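Local structure of tryptophan synthase alpha chain (Pyrococcus furiosus, 1GEQ) at residues 179-183 with 208-214; 200-206 with 241-247. The protein is the alpha subunit of tryptophan synthase, which cleaves indoleglycerol phosphate to indole and glyceraldehyde 3-phosphate in the last step of tryptophan biosynthesis. All blocks are in the same frame, centred on the assembly; numbering follows the deposited sequence.

Interaction 1 (179-183 with 208-214)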
loop_
_atom_site.group_PDB
_atom_site.type_symbol
_atom_site.label_atom_id
_atom_site.label_comp_id
_atom_site.label_asym_id
_atom_site.label_seq_id
_atom_site.Cartn_x
_atom_site.Cartn_y
_atom_site.Cartn_z
ATOM N N ALA A 179 -10.309 -7.587 13.443
ATOM C CA ALA A 179 -9.560 -6.498 12.824
ATOM C C ALA A 179 -9.538 -5.303 13.785
ATOM O O ALA A 179 -8.524 -4.621 13.916
ATOM C CB ALA A 179 -10.217 -6.104 11.511
ATOM N N TYR A 180 -10.665 -5.041 14.442
ATOM C CA TYR A 180 -10.724 -3.950 15.402
ATOM C C TYR A 180 -9.809 -4.272 16.577
ATOM O O TYR A 180 -9.174 -3.378 17.142
ATOM C CB TYR A 180 -12.156 -3.757 15.911
ATOM C CG TYR A 180 -13.035 -2.940 14.994
ATOM C CD1 TYR A 180 -14.041 -3.540 14.237
ATOM C CD2 TYR A 180 -12.869 -1.568 14.895
ATOM C CE1 TYR A 180 -14.857 -2.789 13.402
ATOM C CE2 TYR A 180 -13.683 -0.802 14.056
ATOM C CZ TYR A 180 -14.677 -1.420 13.319
ATOM O OH TYR A 180 -15.495 -0.669 12.507
ATOM N N ASP A 181 -9.748 -5.551 16.944
ATOM C CA ASP A 181 -8.905 -5.973 18.054
ATOM C C ASP A 181 -7.443 -5.715 17.723
ATOM O O ASP A 181 -6.670 -5.256 18.573
ATOM C CB ASP A 181 -9.096 -7.465 18.356
ATOM C CG ASP A 181 -8.154 -7.968 19.443
ATOM O OD1 ASP A 181 -7.122 -8.595 19.114
ATOM O OD2 ASP A 181 -8.438 -7.716 20.633
ATOM N N LEU A 182 -7.068 -6.013 16.486
ATOM C CA LEU A 182 -5.692 -5.819 16.040
ATOM C C LEU A 182 -5.338 -4.322 16.136
ATOM O O LEU A 182 -4.249 -3.961 16.557
ATOM C CB LEU A 182 -5.549 -6.279 14.591
ATOM C CG LEU A 182 -4.160 -6.636 14.032
ATOM C CD1 LEU A 182 -4.128 -6.327 12.540
ATOM C CD2 LEU A 182 -3.081 -5.893 14.740
ATOM N N LEU A 183 -6.266 -3.470 15.715
ATOM C CA LEU A 183 -6.048 -2.022 15.758
ATOM C C LEU A 183 -5.899 -1.532 17.203
ATOM O O LEU A 183 -4.990 -0.769 17.517
ATOM C CB LEU A 183 -7.218 -1.297 15.080
ATOM C CG LEU A 183 -7.235 0.241 15.166
ATOM C CD1 LEU A 183 -5.936 0.828 14.608
ATOM C CD2 LEU A 183 -8.440 0.740 14.399
ATOM N N SER A 208 -15.605 4.946 11.546
ATOM C CA SER A 208 -15.364 4.027 12.651
ATOM C C SER A 208 -13.876 3.767 12.897
ATOM O O SER A 208 -13.407 3.823 14.038
ATOM C CB SER A 208 -16.062 2.695 12.381
ATOM O OG SER A 208 -15.660 1.725 13.329
ATOM N N LEU A 209 -13.136 3.482 11.828
ATOM C CA LEU A 209 -11.715 3.195 11.963
ATOM C C LEU A 209 -10.909 4.390 12.473
ATOM O O LEU A 209 -10.025 4.233 13.306
ATOM C CB LEU A 209 -11.159 2.681 10.635
ATOM C CG LEU A 209 -11.752 1.305 10.268
ATOM C CD1 LEU A 209 -11.380 0.934 8.839
ATOM C CD2 LEU A 209 -11.252 0.260 11.249
ATOM N N LEU A 210 -11.215 5.588 11.987
ATOM C CA LEU A 210 -10.498 6.763 12.461
ATOM C C LEU A 210 -10.849 6.992 13.929
ATOM O O LEU A 210 -9.983 7.303 14.737
ATOM C CB LEU A 210 -10.870 7.991 11.614
ATOM C CG LEU A 210 -10.289 7.978 10.191
ATOM C CD1 LEU A 210 -10.720 9.229 9.436
ATOM C CD2 LEU A 210 -8.768 7.898 10.267
ATOM N N LYS A 211 -12.121 6.808 14.273
ATOM C CA LYS A 211 -12.561 7.005 15.648
ATOM C C LYS A 211 -11.846 6.042 16.600
ATOM O O LYS A 211 -11.603 6.371 17.765
ATOM C CB LYS A 211 -14.081 6.821 15.738
ATOM C CG LYS A 211 -14.684 7.220 17.075
ATOM C CD LYS A 211 -16.211 7.325 17.001
ATOM C CE LYS A 211 -16.865 6.007 16.600
ATOM N NZ LYS A 211 -18.358 6.088 16.651
ATOM N N GLU A 212 -11.496 4.859 16.100
ATOM C CA GLU A 212 -10.809 3.856 16.905
ATOM C C GLU A 212 -9.293 4.029 16.950
ATOM O O GLU A 212 -8.589 3.175 17.477
ATOM C CB GLU A 212 -11.144 2.448 16.407
ATOM C CG GLU A 212 -12.577 2.050 16.673
ATOM C CD GLU A 212 -12.864 1.912 18.156
ATOM O OE1 GLU A 212 -13.968 2.305 18.584
ATOM O OE2 GLU A 212 -11.984 1.407 18.886
ATOM N N GLY A 213 -8.786 5.114 16.374
ATOM C CA GLY A 213 -7.355 5.355 16.429
ATOM C C GLY A 213 -6.474 5.154 15.210
ATOM O O GLY A 213 -5.273 5.388 15.292
ATOM N N ALA A 214 -7.030 4.722 14.084
ATOM C CA ALA A 214 -6.198 4.533 12.896
ATOM C C ALA A 214 -5.698 5.897 12.404
ATOM O O ALA A 214 -6.489 6.804 12.201
ATOM C CB ALA A 214 -7.009 3.844 11.781
#
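Residues 179-183 are helical throughout, whereas 208-214 runs out of the last turn of a helix into a loop; the backbones come closest at Leu183 and Ala214, whose CA atoms are 7.2 Å apart. The helix of 208-214 ends in a Schellman motif: Ala214 N bonds to Leu209 O (3.1 Å) and Gly213 N to Leu210 O (3.0 Å), with Gly213 as C-prime residue at a phi of 106°. A CB there would jam against the preceding carbonyl, so the turn itself calls for glycine. Side chains make the contact across this spacing. Leu183 points toward 208-214 and packs there, its CD2 lying 3.8 Å from Glu212 CB and 4.2 Å from Leu209 CD2, its CD1 4.3 Å from Ala214 CB. Tyr180 reaches across alongside it: CE2 is 3.9 Å from Leu209 CD2, and the hydroxyl OH makes a short 2.5 Å hydrogen bond to Ser208 OG, near the ring plane. A polar link thus closes one end of an apolar seam that continues inward onto Val196 of strand 194-197. Such packing of consecutive outer helices, here 177-189 and 203-211, over the strand between them is characteristic of the TIM barrel.

Interaction 2 (200-206 with 241-247)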
loop_
_atom_site.group_PDB
_atom_site.type_symbol
_atom_site.label_atom_id
_atom_site.label_comp_id
_atom_site.label_asym_id
_atom_site.label_seq_id
_atom_site.Cartn_x
_atom_site.Cartn_y
_atom_site.Cartn_z
ATOM N N VAL A 200 -12.220 -1.641 3.424
ATOM C CA VAL A 200 -13.200 -0.575 3.547
ATOM C C VAL A 200 -14.007 -0.437 2.253
ATOM O O VAL A 200 -13.451 -0.545 1.164
ATOM C CB VAL A 200 -12.478 0.755 3.861
ATOM C CG1 VAL A 200 -13.389 1.938 3.598
ATOM C CG2 VAL A 200 -12.006 0.739 5.308
ATOM N N SER A 201 -15.309 -0.204 2.373
ATOM C CA SER A 201 -16.166 -0.054 1.190
ATOM C C SER A 201 -17.233 1.022 1.382
ATOM O O SER A 201 -17.901 1.417 0.428
ATOM C CB SER A 201 -16.842 -1.391 0.842
ATOM O OG SER A 201 -17.744 -1.791 1.856
ATOM N N LYS A 202 -17.389 1.507 2.612
ATOM C CA LYS A 202 -18.391 2.534 2.890
ATOM C C LYS A 202 -17.952 3.592 3.907
ATOM O O LYS A 202 -17.062 3.365 4.731
ATOM C CB LYS A 202 -19.697 1.873 3.336
ATOM C CG LYS A 202 -19.537 0.867 4.451
ATOM C CD LYS A 202 -20.533 -0.271 4.297
ATOM C CE LYS A 202 -21.961 0.235 4.270
ATOM N NZ LYS A 202 -22.891 -0.834 3.816
ATOM N N ARG A 203 -18.584 4.761 3.820
ATOM C CA ARG A 203 -18.274 5.898 4.686
ATOM C C ARG A 203 -18.180 5.556 6.173
ATOM O O ARG A 203 -17.252 5.990 6.851
ATOM C CB ARG A 203 -19.313 7.010 4.469
ATOM C CG ARG A 203 -19.132 8.230 5.364
ATOM C CD ARG A 203 -17.758 8.875 5.231
ATOM N NE ARG A 203 -17.612 9.985 6.173
ATOM C CZ ARG A 203 -16.458 10.558 6.498
ATOM N NH1 ARG A 203 -15.326 10.137 5.955
ATOM N NH2 ARG A 203 -16.439 11.546 7.388
ATOM N N GLU A 204 -19.132 4.784 6.683
ATOM C CA GLU A 204 -19.112 4.422 8.094
ATOM C C GLU A 204 -17.869 3.633 8.501
ATOM O O GLU A 204 -17.479 3.658 9.668
ATOM C CB GLU A 204 -20.370 3.641 8.463
ATOM C CG GLU A 204 -20.800 2.626 7.438
ATOM C CD GLU A 204 -22.043 1.882 7.870
ATOM O OE1 GLU A 204 -21.930 1.001 8.748
ATOM O OE2 GLU A 204 -23.136 2.188 7.344
ATOM N N HIS A 205 -17.256 2.927 7.549
ATOM C CA HIS A 205 -16.045 2.159 7.832
ATOM C C HIS A 205 -14.920 3.133 8.171
ATOM O O HIS A 205 -14.197 2.958 9.152
ATOM C CB HIS A 205 -15.622 1.337 6.611
ATOM C CG HIS A 205 -16.528 0.189 6.296
ATOM N ND1 HIS A 205 -16.490 -0.479 5.088
ATOM C CD2 HIS A 205 -17.490 -0.415 7.030
ATOM C CE1 HIS A 205 -17.386 -1.444 5.091
ATOM N NE2 HIS A 205 -18.012 -1.430 6.257
ATOM N N VAL A 206 -14.763 4.147 7.325
ATOM C CA VAL A 206 -13.727 5.147 7.522
ATOM C C VAL A 206 -13.939 5.878 8.848
ATOM O O VAL A 206 -13.017 6.007 9.648
ATOM C CB VAL A 206 -13.712 6.154 6.350
ATOM C CG1 VAL A 206 -12.713 7.270 6.618
ATOM C CG2 VAL A 206 -13.351 5.434 5.057
ATOM N N LYS A 241 -15.928 7.594 -5.785
ATOM C CA LYS A 241 -15.892 6.633 -4.690
ATOM C C LYS A 241 -15.088 7.185 -3.505
ATOM O O LYS A 241 -15.496 7.039 -2.353
ATOM C CB LYS A 241 -15.308 5.299 -5.178
ATOM C CG LYS A 241 -15.056 4.284 -4.080
ATOM C CD LYS A 241 -16.221 4.147 -3.102
ATOM C CE LYS A 241 -17.205 3.059 -3.486
ATOM N NZ LYS A 241 -17.991 2.626 -2.283
ATOM N N VAL A 242 -13.945 7.806 -3.783
ATOM C CA VAL A 242 -13.134 8.380 -2.714
ATOM C C VAL A 242 -13.931 9.513 -2.071
ATOM O O VAL A 242 -13.919 9.684 -0.853
ATOM C CB VAL A 242 -11.784 8.928 -3.252
ATOM C CG1 VAL A 242 -11.045 9.684 -2.157
ATOM C CG2 VAL A 242 -10.928 7.777 -3.761
ATOM N N GLU A 243 -14.642 10.280 -2.893
ATOM C CA GLU A 243 -15.444 11.373 -2.371
ATOM C C GLU A 243 -16.483 10.842 -1.398
ATOM O O GLU A 243 -16.676 11.403 -0.317
ATOM C CB GLU A 243 -16.117 12.131 -3.516
ATOM C CG GLU A 243 -15.375 13.387 -3.910
ATOM C CD GLU A 243 -15.894 14.005 -5.194
ATOM O OE1 GLU A 243 -17.125 14.014 -5.404
ATOM O OE2 GLU A 243 -15.062 14.490 -5.988
ATOM N N GLU A 244 -17.147 9.755 -1.775
ATOM C CA GLU A 244 -18.149 9.148 -0.914
ATOM C C GLU A 244 -17.522 8.706 0.412
ATOM O O GLU A 244 -18.096 8.903 1.485
ATOM C CB GLU A 244 -18.770 7.935 -1.609
ATOM C CG GLU A 244 -19.609 7.052 -0.692
ATOM C CD GLU A 244 -19.849 5.668 -1.284
ATOM O OE1 GLU A 244 -20.279 4.760 -0.538
ATOM O OE2 GLU A 244 -19.607 5.494 -2.500
ATOM N N LEU A 245 -16.343 8.103 0.334
ATOM C CA LEU A 245 -15.666 7.633 1.532
ATOM C C LEU A 245 -15.203 8.789 2.411
ATOM O O LEU A 245 -15.075 8.638 3.625
ATOM C CB LEU A 245 -14.481 6.751 1.149
ATOM C CG LEU A 245 -14.889 5.455 0.441
ATOM C CD1 LEU A 245 -13.644 4.673 0.040
ATOM C CD2 LEU A 245 -15.776 4.629 1.363
ATOM N N LEU A 246 -14.950 9.940 1.794
ATOM C CA LEU A 246 -14.526 11.120 2.531
ATOM C C LEU A 246 -15.751 11.870 3.051
ATOM O O LEU A 246 -15.625 12.815 3.832
ATOM C CB LEU A 246 -13.689 12.042 1.637
ATOM C CG LEU A 246 -12.263 11.571 1.318
ATOM C CD1 LEU A 246 -11.538 12.616 0.482
ATOM C CD2 LEU A 246 -11.511 11.322 2.612
ATOM N N GLY A 247 -16.928 11.435 2.609
ATOM C CA GLY A 247 -18.171 12.053 3.024
ATOM C C GLY A 247 -18.317 13.497 2.574
ATOM O O GLY A 247 -19.068 14.257 3.186
#
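Leu245 lays its side chain against the turn that leads into helix 203-211: its CD2 is 3.5 Å from Lys202 C, 3.9 Å from Ser201 C and 4.2 Å from Val200 CG1. Backbones can approach closely here, Arg203 CA and Leu245 CA being 4.4 Å apart, and Val206 adds a further apolar contact, CG2 to Leu245 CB at 4.3 Å. Arg203 reaches over the end of the other helix, where NH1 donates to Leu245 O (2.8 Å, N-H...O angle 154°). One face of its guanidinium lies over Leu246 C and Gly247 CA. Gly247, with a phi of 64°, belongs to a Schellman motif, and a CB on it would fall 2.7 Å from Arg203 NE, so both the turn and the neighbour favour glycine. Lys241 NZ makes a weak hydrogen bond to Ser201 O (3.0 Å) and a salt bridge to Glu244 OE2 (3.3 Å). The turn is held from within by Ser201 N bonding to His205 ND1 (3.0 Å). Altogether the start of helix 203-211 meets the C-terminal end of helix 235-246, with Val200 and Leu245 reaching Val217 and Val219 of strand 216-219 beneath, and Lys241 packing on helix 221-230.

Overall arrangement
Helix 203-211 is common to both interactions: its first turn and the loop before it meet helix 235-246 in interaction 2, and its last turn and the loop after it meet helix 177-189 in interaction 1, so its two ends contact different neighbouring helices. The contact centres are about 15 Å apart, yet they touch directly, with Leu209 CD1 packing 3.6 Å from Val200 CG2. Both lie in the outer layer of the barrel, their centres about 18 Å and 17 Å from the chain centre. Interaction 1 is remote from the catalytic residues. In interaction 2 the side chain of Val200 lies about 12 Å from that of the proton acceptor Glu36, too far for direct contact.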